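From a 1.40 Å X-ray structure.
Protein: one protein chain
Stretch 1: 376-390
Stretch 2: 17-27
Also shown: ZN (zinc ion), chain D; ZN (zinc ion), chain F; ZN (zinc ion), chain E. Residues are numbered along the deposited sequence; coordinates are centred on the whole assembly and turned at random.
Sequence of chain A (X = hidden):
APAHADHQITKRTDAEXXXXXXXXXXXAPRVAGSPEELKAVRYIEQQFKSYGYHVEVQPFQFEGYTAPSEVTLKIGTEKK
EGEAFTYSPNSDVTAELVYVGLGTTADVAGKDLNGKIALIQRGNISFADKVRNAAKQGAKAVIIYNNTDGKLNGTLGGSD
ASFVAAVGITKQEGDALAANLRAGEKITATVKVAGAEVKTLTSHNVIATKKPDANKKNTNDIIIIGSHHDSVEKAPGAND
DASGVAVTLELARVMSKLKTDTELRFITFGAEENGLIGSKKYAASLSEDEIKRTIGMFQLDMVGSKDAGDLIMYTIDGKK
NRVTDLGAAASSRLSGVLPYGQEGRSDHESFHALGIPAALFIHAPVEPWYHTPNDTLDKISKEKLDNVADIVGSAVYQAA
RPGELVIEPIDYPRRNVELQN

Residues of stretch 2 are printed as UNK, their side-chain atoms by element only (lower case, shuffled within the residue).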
# COMPACT_ATOMS: atom_id res chain seq x y z
N THR A 376 -15.39 8.50 -27.61
CA THR A 376 -14.43 8.64 -28.71
C THR A 376 -14.18 10.05 -29.01
O THR A 376 -14.93 10.94 -28.51
CB THR A 376 -14.94 7.86 -29.97
OG1 THR A 376 -16.29 8.31 -30.19
CG2 THR A 376 -15.06 6.36 -29.66
N LEU A 377 -13.15 10.30 -29.80
CA LEU A 377 -12.75 11.65 -30.17
C LEU A 377 -13.85 12.52 -30.78
O LEU A 377 -13.88 13.75 -30.56
CB LEU A 377 -11.55 11.60 -31.11
CG LEU A 377 -10.92 12.87 -31.58
CD1 LEU A 377 -10.19 13.57 -30.36
CD2 LEU A 377 -9.90 12.64 -32.64
N ASP A 378 -14.74 11.88 -31.55
CA ASP A 378 -15.81 12.69 -32.22
C ASP A 378 -16.87 13.27 -31.26
O ASP A 378 -17.71 14.08 -31.66
CB ASP A 378 -16.41 11.92 -33.40
CG ASP A 378 -17.25 10.74 -32.98
OD1 ASP A 378 -17.37 10.43 -31.79
OD2 ASP A 378 -17.87 10.07 -33.89
N LYS A 379 -16.83 12.90 -29.97
CA LYS A 379 -17.66 13.59 -29.00
C LYS A 379 -16.99 14.74 -28.30
O LYS A 379 -17.68 15.45 -27.54
CB LYS A 379 -18.11 12.64 -27.97
CG LYS A 379 -18.40 11.21 -28.38
CD LYS A 379 -19.67 11.28 -29.35
CE LYS A 379 -20.16 9.84 -29.46
NZ LYS A 379 -19.23 8.99 -30.26
N ILE A 380 -15.73 15.01 -28.59
CA ILE A 380 -15.01 16.05 -27.90
C ILE A 380 -15.26 17.47 -28.45
O ILE A 380 -15.26 17.73 -29.69
CB ILE A 380 -13.49 15.72 -27.88
CG1 ILE A 380 -13.30 14.35 -27.19
CG2 ILE A 380 -12.71 16.95 -27.29
CD1 ILE A 380 -13.54 14.40 -25.62
N SER A 381 -15.49 18.40 -27.50
CA SER A 381 -15.62 19.80 -27.78
C SER A 381 -14.34 20.57 -27.39
O SER A 381 -14.00 20.68 -26.18
CB SER A 381 -16.81 20.35 -26.96
OG SER A 381 -16.69 21.78 -27.06
N LYS A 382 -13.65 21.16 -28.37
CA LYS A 382 -12.52 22.02 -28.11
C LYS A 382 -12.90 23.22 -27.23
O LYS A 382 -12.13 23.68 -26.38
CB LYS A 382 -11.90 22.49 -29.38
CG LYS A 382 -11.26 21.32 -30.16
CD LYS A 382 -11.03 21.78 -31.60
CE LYS A 382 -9.80 22.64 -31.70
NZ LYS A 382 -9.34 22.57 -33.22
N GLU A 383 -14.13 23.76 -27.48
CA GLU A 383 -14.49 24.91 -26.69
C GLU A 383 -14.61 24.59 -25.19
O GLU A 383 -14.22 25.44 -24.36
CB GLU A 383 -15.83 25.43 -27.23
CG GLU A 383 -16.41 26.70 -26.60
CD GLU A 383 -17.74 27.06 -27.24
OE1 GLU A 383 -17.57 27.54 -28.38
OE2 GLU A 383 -18.78 26.78 -26.68
N LYS A 384 -15.16 23.43 -24.89
CA LYS A 384 -15.31 22.96 -23.48
C LYS A 384 -13.91 22.77 -22.93
O LYS A 384 -13.64 23.17 -21.79
CB LYS A 384 -16.16 21.72 -23.34
CG LYS A 384 -17.63 22.07 -23.67
CD LYS A 384 -18.47 20.86 -23.37
CE LYS A 384 -19.24 20.94 -22.12
NZ LYS A 384 -20.48 20.16 -22.26
N LEU A 385 -13.03 22.06 -23.63
CA LEU A 385 -11.69 21.82 -23.12
C LEU A 385 -11.02 23.15 -22.84
O LEU A 385 -10.37 23.34 -21.78
CB LEU A 385 -10.81 21.11 -24.19
CG LEU A 385 -11.17 19.67 -24.46
CD1 LEU A 385 -10.35 19.25 -25.69
CD2 LEU A 385 -10.91 18.70 -23.31
N ASP A 386 -11.10 24.15 -23.75
CA ASP A 386 -10.50 25.40 -23.55
C ASP A 386 -11.10 26.12 -22.30
O ASP A 386 -10.35 26.80 -21.58
CB ASP A 386 -10.69 26.31 -24.80
CG ASP A 386 -9.93 27.65 -24.67
OD1 ASP A 386 -8.69 27.71 -24.82
OD2 ASP A 386 -10.61 28.75 -24.33
N ASN A 387 -12.43 26.02 -22.11
CA ASN A 387 -13.03 26.72 -21.01
C ASN A 387 -12.56 26.11 -19.70
O ASN A 387 -12.31 26.87 -18.76
CB ASN A 387 -14.54 26.53 -21.14
CG ASN A 387 -15.30 27.23 -19.98
OD1 ASN A 387 -15.16 28.46 -19.80
ND2 ASN A 387 -15.97 26.49 -19.20
N VAL A 388 -12.45 24.78 -19.64
CA VAL A 388 -11.97 24.15 -18.38
C VAL A 388 -10.53 24.54 -18.13
O VAL A 388 -10.10 24.87 -17.00
CB VAL A 388 -12.18 22.65 -18.40
CG1 VAL A 388 -11.50 21.96 -17.14
CG2 VAL A 388 -13.66 22.41 -18.44
N ALA A 389 -9.71 24.50 -19.18
CA ALA A 389 -8.35 24.93 -18.98
C ALA A 389 -8.29 26.40 -18.55
O ALA A 389 -7.48 26.73 -17.66
CB ALA A 389 -7.60 24.72 -20.36
N ASP A 390 -9.14 27.30 -19.14
CA ASP A 390 -9.05 28.70 -18.66
C ASP A 390 -9.45 28.81 -17.21
O ASP A 390 -8.85 29.54 -16.45
CB ASP A 390 -10.03 29.53 -19.55
CG ASP A 390 -9.56 29.70 -20.92
OD1 ASP A 390 -8.39 29.56 -21.21
OD2 ASP A 390 -10.45 30.00 -21.74
N UNK A 17 -3.74 21.71 -29.16
CA UNK A 17 -2.80 20.84 -28.39
C UNK A 17 -3.69 19.80 -27.68
O UNK A 17 -3.39 18.60 -27.64
o UNK A 17 -0.62 22.35 -29.26
n UNK A 17 -0.29 23.30 -27.20
c UNK A 17 -0.94 22.49 -28.04
c UNK A 17 -1.99 21.63 -27.42
N UNK A 18 -4.74 20.31 -27.01
CA UNK A 18 -5.52 19.38 -26.20
C UNK A 18 -6.25 18.36 -26.98
O UNK A 18 -6.33 17.19 -26.67
s UNK A 18 -6.76 21.85 -23.03
c UNK A 18 -5.71 20.96 -24.29
c UNK A 18 -7.42 23.18 -24.00
c UNK A 18 -6.53 20.15 -25.29
N UNK A 19 -6.85 18.79 -28.11
CA UNK A 19 -7.50 17.84 -28.97
C UNK A 19 -6.46 16.79 -29.53
O UNK A 19 -6.77 15.63 -29.56
c UNK A 19 -8.96 16.50 -33.22
c UNK A 19 -10.27 17.51 -30.95
c UNK A 19 -10.30 16.21 -33.02
c UNK A 19 -8.26 17.29 -32.29
c UNK A 19 -8.92 17.82 -31.16
o UNK A 19 -10.94 15.40 -33.98
c UNK A 19 -11.02 16.71 -31.93
c UNK A 19 -8.10 18.63 -30.20
N UNK A 20 -5.29 17.29 -29.88
CA UNK A 20 -4.22 16.34 -30.41
C UNK A 20 -3.82 15.32 -29.32
O UNK A 20 -3.58 14.15 -29.64
c UNK A 20 -3.04 17.16 -30.90
c UNK A 20 -3.37 17.87 -32.24
o UNK A 20 -4.39 17.60 -32.85
n UNK A 20 -2.53 18.85 -32.59
N UNK A 21 -3.72 15.80 -28.07
CA UNK A 21 -3.48 14.78 -27.06
C UNK A 21 -4.54 13.72 -26.95
O UNK A 21 -4.27 12.51 -26.86
c UNK A 21 -3.37 14.51 -24.47
c UNK A 21 -3.37 15.55 -25.66
o UNK A 21 -2.23 16.38 -25.62
N UNK A 22 -5.82 14.13 -27.01
CA UNK A 22 -6.93 13.13 -26.93
C UNK A 22 -6.88 12.18 -28.16
O UNK A 22 -7.16 10.99 -28.02
c UNK A 22 -8.36 13.80 -26.77
c UNK A 22 -9.43 12.80 -26.75
c UNK A 22 -8.28 14.67 -25.48
c UNK A 22 -9.49 15.72 -25.34
N UNK A 23 -6.62 12.77 -29.32
CA UNK A 23 -6.58 11.98 -30.56
C UNK A 23 -5.49 10.90 -30.39
O UNK A 23 -5.79 9.73 -30.69
n UNK A 23 -6.76 13.12 -35.22
c UNK A 23 -6.16 12.90 -31.68
o UNK A 23 -5.13 14.15 -34.07
c UNK A 23 -6.19 12.19 -33.06
c UNK A 23 -5.97 13.23 -34.17
N UNK A 24 -4.34 11.30 -29.87
CA UNK A 24 -3.24 10.29 -29.67
C UNK A 24 -3.72 9.19 -28.71
O UNK A 24 -3.58 7.97 -28.95
c UNK A 24 -1.90 10.93 -29.23
c UNK A 24 -0.72 9.30 -27.71
c UNK A 24 0.72 8.23 -29.88
c UNK A 24 0.87 7.68 -28.61
c UNK A 24 0.12 8.15 -27.45
c UNK A 24 -0.14 9.36 -30.10
c UNK A 24 -0.85 9.90 -29.00
N UNK A 25 -4.21 9.60 -27.50
CA UNK A 25 -4.46 8.67 -26.43
C UNK A 25 -5.62 7.69 -26.68
O UNK A 25 -5.66 6.58 -26.20
c UNK A 25 -3.86 10.92 -23.42
c UNK A 25 -4.66 9.44 -25.05
c UNK A 25 -2.34 9.09 -24.14
c UNK A 25 -3.36 10.10 -24.58
N UNK A 26 -6.61 8.21 -27.44
CA UNK A 26 -7.85 7.46 -27.57
C UNK A 26 -7.88 6.61 -28.87
O UNK A 26 -8.98 6.20 -29.30
c UNK A 26 -9.09 8.43 -27.55
o UNK A 26 -9.09 9.36 -28.60
N UNK A 27 -6.71 6.29 -29.42
CA UNK A 27 -6.69 5.31 -30.53
C UNK A 27 -7.09 3.91 -30.10
O UNK A 27 -7.46 3.02 -30.95
n UNK A 27 -2.51 6.91 -31.45
c UNK A 27 -3.45 6.53 -32.30
c UNK A 27 -4.88 6.56 -31.80
o UNK A 27 -3.20 6.18 -33.50
c UNK A 27 -5.31 5.26 -31.18
ZN ZN D . -10.18 30.35 -23.64
ZN ZN F . -19.29 27.71 -29.30
ZN ZN E . -7.40 29.17 -25.12
O HOH W 1 -11.52 7.98 -30.05
O HOH W 2 -8.58 30.78 -24.43
O HOH W 3 -11.78 31.42 -24.48
O HOH W 4 -11.44 32.39 -23.68
O HOH W 5 -8.06 29.30 -27.08
O HOH W 6 -5.89 30.71 -25.72

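Position 17 carries two side-chain carbons, the second bearing one oxygen and one nitrogen, and it lies out of reach of stretch 1; this is an asparagine, Asn-17. At position 18 the side chain is an unbranched run of two carbons, a sulfur and a carbon; it packs against Leu-385, and its end carbon reaches the Leu-385 backbone and Ala-389. This defines Met-18. Its CB lies 3.9 Å from Leu-385 CD1, and its terminal CE reaches the helix backbone at Leu-385 O (3.7 Å) and packs 4.0 Å from Ala-389 CB.

Position 19 has one carbon leading to a six-carbon ring that bears an oxygen; a Leu-377 methyl lies over one ring face, and Lys-382 approaches obliquely. Hence it is Tyr-19. Leu-377 CD1 sits 3.9 Å from the ring centroid, a CH-pi contact, while Leu-377 CD2 comes within 3.2 Å of Tyr-19 OH. Lys-382 CG is 4.0 Å from Tyr-19 CD1; the lysine ammonium is far enough from the ring that any cation-pi attraction is weak at most.

Position 20 again shows two carbons, the second with an oxygen and a nitrogen, and touches nothing on stretch 1: Asn-20. Position 21, one carbon carrying an oxygen and a carbon, is also out of reach; it is Thr-21. Position 22 has four carbons forked at the first, one arm two carbons long, and touches Leu-377, Ile-380 and Leu-385, so it is Ile-22. Its CG2 meets Leu-377 CD1 at 3.8 Å, and its CD1 lies 3.7 Å from Leu-385 CD1 and 4.0 Å from Ile-380 CG2.

Position 23 has three carbons, the third carrying oxygen and nitrogen, and touches Leu-377; it is Gln-23, whose CG lies 3.8 Å from Leu-377 CD2. Position 24, a carbon and a bare six-carbon ring, does not touch stretch 1 and is Phe-24; position 25, four carbons forked at the second, does not either and is Leu-25. Position 26 has one carbon and one oxygen, the oxygen near Leu-377: Ser-26, the first residue to leave helical geometry. Its OG donates to Ile-22 O (2.6 Å) and lies 4.2 Å from Leu-377 CB. Position 27, three carbons with oxygen and nitrogen on the third, makes no contact with stretch 1; it is Gln-27, and its NE2 donates to Phe-24 O at 2.9 Å.

The contact is essentially apolar, with no direct hydrogen bond between the stretches. Met-18, Tyr-19 and Ile-22, spaced to share a helical face, meet Leu-377 and Ile-380 from the segment preceding the second helix and Leu-385 and Ala-389 within it. One water adds a polar link, donating to Ser-26 OG (3.1 Å) and accepting from Leu-377 N (2.8 Å).

Stretch 2 (17-27) NMYNTIQFLSQ
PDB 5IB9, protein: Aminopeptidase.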